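PDB 5LO9: cytochrome C from Marichromatium purpuratum 984, which carries electrons through several c-type hemes as the fused TsdBA thiosulfate dehydrogenase, probably oxidising thiosulfate to tetrathionate and passing the electrons on through its cytochrome units. Local coordinates for residues 93-98 and 186-191; 366-369 and 373-376. All coordinates share one frame; numbering follows the deposited sequence.

Interaction 1. Residues 93-98 and 186-191; sequences ARAPSD and FATRPL
Thr188 OG1, on the residue whose methyl meets Ala95, is gripped by three groups at the end of helix 176-187. Arg189 NH2 donates to this OG1 at 3.0 Å, with the hydroxyl lying at the guanidinium edge, 12° from its plane. The carbonyls of Ala184 and Tyr185 must share the hydroxyl's single proton; Arg189 NE also reaches Tyr185 O, and its guanidinium makes a cation-pi contact with the Tyr185 ring.

Chi1 of 64° sets OG1 between the backbone N and the carbonyl carbon and leaves CG2 to meet Ala95 CB, methyl against methyl, at 3.7 Å. Two residues earlier in the loop, Ala93 CB rests 3.6 Å from Ala187 O. The extended backbone of 93-95 alternates its side chains, so both alanines face the helix end while Arg94 turns away to the surface.

Helix 176-187 and Thr188 belong to a cytochrome c family region, and 93-98 to the connection between helix 74-86 and helix 102-110. Alanine's small methyl lets this loop lie close. Thr188 and Arg189 spend their polar groups on the helix end; between the two segments only methyl groups make van der Waals contacts.

Interaction 2. Residues 366-369 and 373-376; sequences GAPT and AMSG. With EDO (1,2-ethanediol), chain R.
Met374 reaches over to Ala367 with the end of its side chain, and this pair forms the close-packed part of the contact. Its CE lies 3.8 Å from Ala367 CB, and SD is nearly as near, at 3.9 Å from the same CB, so the thioether meets the alanine methyl with two successive atoms. Chi2 of -173° keeps the chain extended as it spans the distance between the backbones, whose closest CA atoms, those of Ala367 and Met374, are 8.7 Å apart. A bend at chi3, 92°, then turns CE across the alanine. A long, flexible methionine suits the wide separation, and a lone methyl suits the buried spot that receives it. Phe244 and Val308 touch both residues and extend the apolar cluster.

Farther out the fit slackens. Pro368 approaches with its CD alone, 4.3 Å from Met374 CE, and Ala373 and Ser375 form the exposed outer side. On the side of 373-376 away from the Met374 side chain, Gly376 N donates an almost straight bond, 170°, to O1 of a 1,2-ethanediol that probably came from the crystallisation liquor. Gly376 has a positive phi, readily adopted by glycine.

On the other segment, Ala367 O accepts a bond from Thr369 OG1 of the second subunit, and the same bond is made in return. The whole is an irregular loop between helices 351-363 and 391-401, folded back so that Met374 packs on Ala367 at a subunit interface, and leading directly into the heme-binding Arg377 of a c-type cytochrome unit.

How the interactions relate
Interaction 1 and interaction 2 are separate fastenings, with centres 42 Å apart and nearest atoms about 27 Å apart, and they follow one another along the chain without touching. Both are partly buried, and neither has a hydrogen bond between its segments. Interaction 1 ties a loop to the end of a helix far away in sequence and involves no other subunit. Interaction 2 brings together two segments of one loop, separated by three residues, and borders the second subunit, whose bonds reach 366-369. The chemistry differs accordingly: small methyls beside a polar helix terminus in the first, a long thioether spanning the wider separation between two loop segments in the second.

Interaction 1. Residues 93-98 and 186-191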
# COMPACT_ATOMS: atom_id res chain seq x y z
N ALA A 93 23.02 17.70 39.69
CA ALA A 93 21.99 16.70 39.91
C ALA A 93 22.59 15.34 40.24
O ALA A 93 23.68 14.97 39.79
CB ALA A 93 21.12 16.58 38.68
N ARG A 94 21.85 14.60 41.04
CA ARG A 94 22.19 13.21 41.32
C ARG A 94 20.89 12.49 41.67
O ARG A 94 20.32 12.72 42.74
CB ARG A 94 23.21 13.12 42.45
CG ARG A 94 23.67 11.67 42.79
CD ARG A 94 24.65 11.67 43.97
NE ARG A 94 25.13 10.33 44.33
CZ ARG A 94 26.05 10.09 45.26
NH1 ARG A 94 26.60 11.09 45.95
NH2 ARG A 94 26.41 8.84 45.52
N ALA A 95 20.43 11.63 40.76
CA ALA A 95 19.16 10.95 40.94
C ALA A 95 19.35 9.73 41.84
O ALA A 95 20.44 9.16 41.90
CB ALA A 95 18.59 10.51 39.60
N PRO A 96 18.29 9.32 42.54
CA PRO A 96 18.37 8.13 43.39
C PRO A 96 18.59 6.82 42.63
O PRO A 96 18.09 6.63 41.52
CB PRO A 96 17.02 8.12 44.10
CG PRO A 96 16.37 9.42 43.77
CD PRO A 96 16.94 9.88 42.50
N SER A 97 19.32 5.91 43.28
CA SER A 97 19.52 4.55 42.78
C SER A 97 18.28 3.68 42.93
O SER A 97 18.20 2.63 42.28
CB SER A 97 20.67 3.92 43.54
OG SER A 97 20.41 4.08 44.94
N ASP A 98 17.34 4.05 43.80
CA ASP A 98 16.11 3.30 44.05
C ASP A 98 14.96 3.69 43.12
O ASP A 98 13.80 3.33 43.38
CB ASP A 98 15.68 3.48 45.53
CG ASP A 98 15.79 4.96 46.04
OD1 ASP A 98 16.95 5.36 46.36
OD2 ASP A 98 14.78 5.71 46.17
N PHE A 186 14.47 13.28 33.84
CA PHE A 186 14.96 14.58 33.39
C PHE A 186 16.16 15.02 34.20
O PHE A 186 17.02 15.75 33.68
CB PHE A 186 13.84 15.63 33.44
CG PHE A 186 12.95 15.57 32.25
CD1 PHE A 186 13.43 15.92 30.99
CD2 PHE A 186 11.64 15.11 32.36
CE1 PHE A 186 12.62 15.85 29.87
CE2 PHE A 186 10.83 15.02 31.26
CZ PHE A 186 11.32 15.39 30.00
N ALA A 187 16.27 14.59 35.45
CA ALA A 187 17.46 14.92 36.23
C ALA A 187 18.72 14.28 35.64
O ALA A 187 19.81 14.83 35.77
CB ALA A 187 17.25 14.50 37.68
N THR A 188 18.58 13.14 34.95
CA THR A 188 19.73 12.48 34.34
C THR A 188 19.88 12.80 32.84
O THR A 188 20.50 12.01 32.13
CB THR A 188 19.69 10.96 34.53
OG1 THR A 188 18.55 10.40 33.87
CG2 THR A 188 19.58 10.61 36.00
N ARG A 189 19.23 13.91 32.32
CA ARG A 189 19.59 14.23 30.93
C ARG A 189 20.79 15.16 30.86
O ARG A 189 21.09 15.90 31.81
CB ARG A 189 18.46 14.95 30.16
CG ARG A 189 17.08 14.34 30.07
CD ARG A 189 17.05 13.04 29.30
NE ARG A 189 17.41 11.99 30.24
CZ ARG A 189 17.86 10.80 29.91
NH1 ARG A 189 18.03 10.50 28.62
NH2 ARG A 189 18.15 9.93 30.89
N PRO A 190 21.49 15.13 29.73
CA PRO A 190 22.49 16.15 29.44
C PRO A 190 21.84 17.47 29.09
O PRO A 190 20.70 17.53 28.60
CB PRO A 190 23.22 15.58 28.23
CG PRO A 190 22.13 14.81 27.51
CD PRO A 190 21.34 14.18 28.61
N LEU A 191 22.61 18.55 29.28
CA LEU A 191 22.10 19.90 29.10
C LEU A 191 22.16 20.42 27.66
O LEU A 191 21.73 21.56 27.42
CB LEU A 191 22.88 20.87 30.01
CG LEU A 191 23.22 20.35 31.39
CD1 LEU A 191 23.82 21.49 32.20
CD2 LEU A 191 21.99 19.81 32.05

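Interaction 2. Residues 366-369 and 373-376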
# COMPACT_ATOMS: atom_id res chain seq x y z
N GLY A 366 -3.97 -4.56 11.86
CA GLY A 366 -5.25 -5.06 12.25
C GLY A 366 -6.45 -4.41 11.59
O GLY A 366 -7.55 -4.98 11.63
N ALA A 367 -6.26 -3.23 10.98
CA ALA A 367 -7.37 -2.47 10.45
C ALA A 367 -7.88 -3.05 9.13
O ALA A 367 -7.10 -3.61 8.35
CB ALA A 367 -6.98 -1.01 10.26
N PRO A 368 -9.18 -2.93 8.87
CA PRO A 368 -9.82 -3.60 7.72
C PRO A 368 -9.61 -2.86 6.41
O PRO A 368 -10.03 -1.72 6.24
CB PRO A 368 -11.30 -3.61 8.12
CG PRO A 368 -11.44 -2.41 8.96
CD PRO A 368 -10.16 -2.34 9.77
N THR A 369 -9.04 -3.57 5.45
CA THR A 369 -8.74 -2.97 4.16
C THR A 369 -10.02 -2.43 3.56
O THR A 369 -11.03 -3.14 3.47
CB THR A 369 -8.11 -4.01 3.22
OG1 THR A 369 -6.91 -4.54 3.80
CG2 THR A 369 -7.75 -3.39 1.89
N ALA A 373 -14.16 4.86 6.29
CA ALA A 373 -14.82 5.63 7.34
C ALA A 373 -14.51 5.06 8.71
O ALA A 373 -15.39 4.95 9.57
CB ALA A 373 -16.33 5.67 7.13
N MET A 374 -13.27 4.69 8.95
CA MET A 374 -12.91 4.28 10.29
C MET A 374 -13.17 5.43 11.25
O MET A 374 -12.92 6.59 10.92
CB MET A 374 -11.43 3.88 10.36
CG MET A 374 -11.12 2.45 9.89
SD MET A 374 -9.40 2.11 10.22
CE MET A 374 -9.50 1.38 11.83
N SER A 375 -13.74 5.12 12.40
CA SER A 375 -13.98 6.13 13.41
C SER A 375 -12.65 6.73 13.88
O SER A 375 -11.73 6.00 14.27
CB SER A 375 -14.75 5.55 14.59
OG SER A 375 -14.61 6.37 15.73
N GLY A 376 -12.56 8.05 13.82
CA GLY A 376 -11.35 8.77 14.16
C GLY A 376 -10.66 9.37 12.96
O GLY A 376 -9.69 10.11 13.13
C1 EDO R . -15.33 10.32 11.88
O1 EDO R . -14.93 9.89 13.20
C2 EDO R . -14.52 9.56 10.83
O2 EDO R . -15.38 8.82 9.95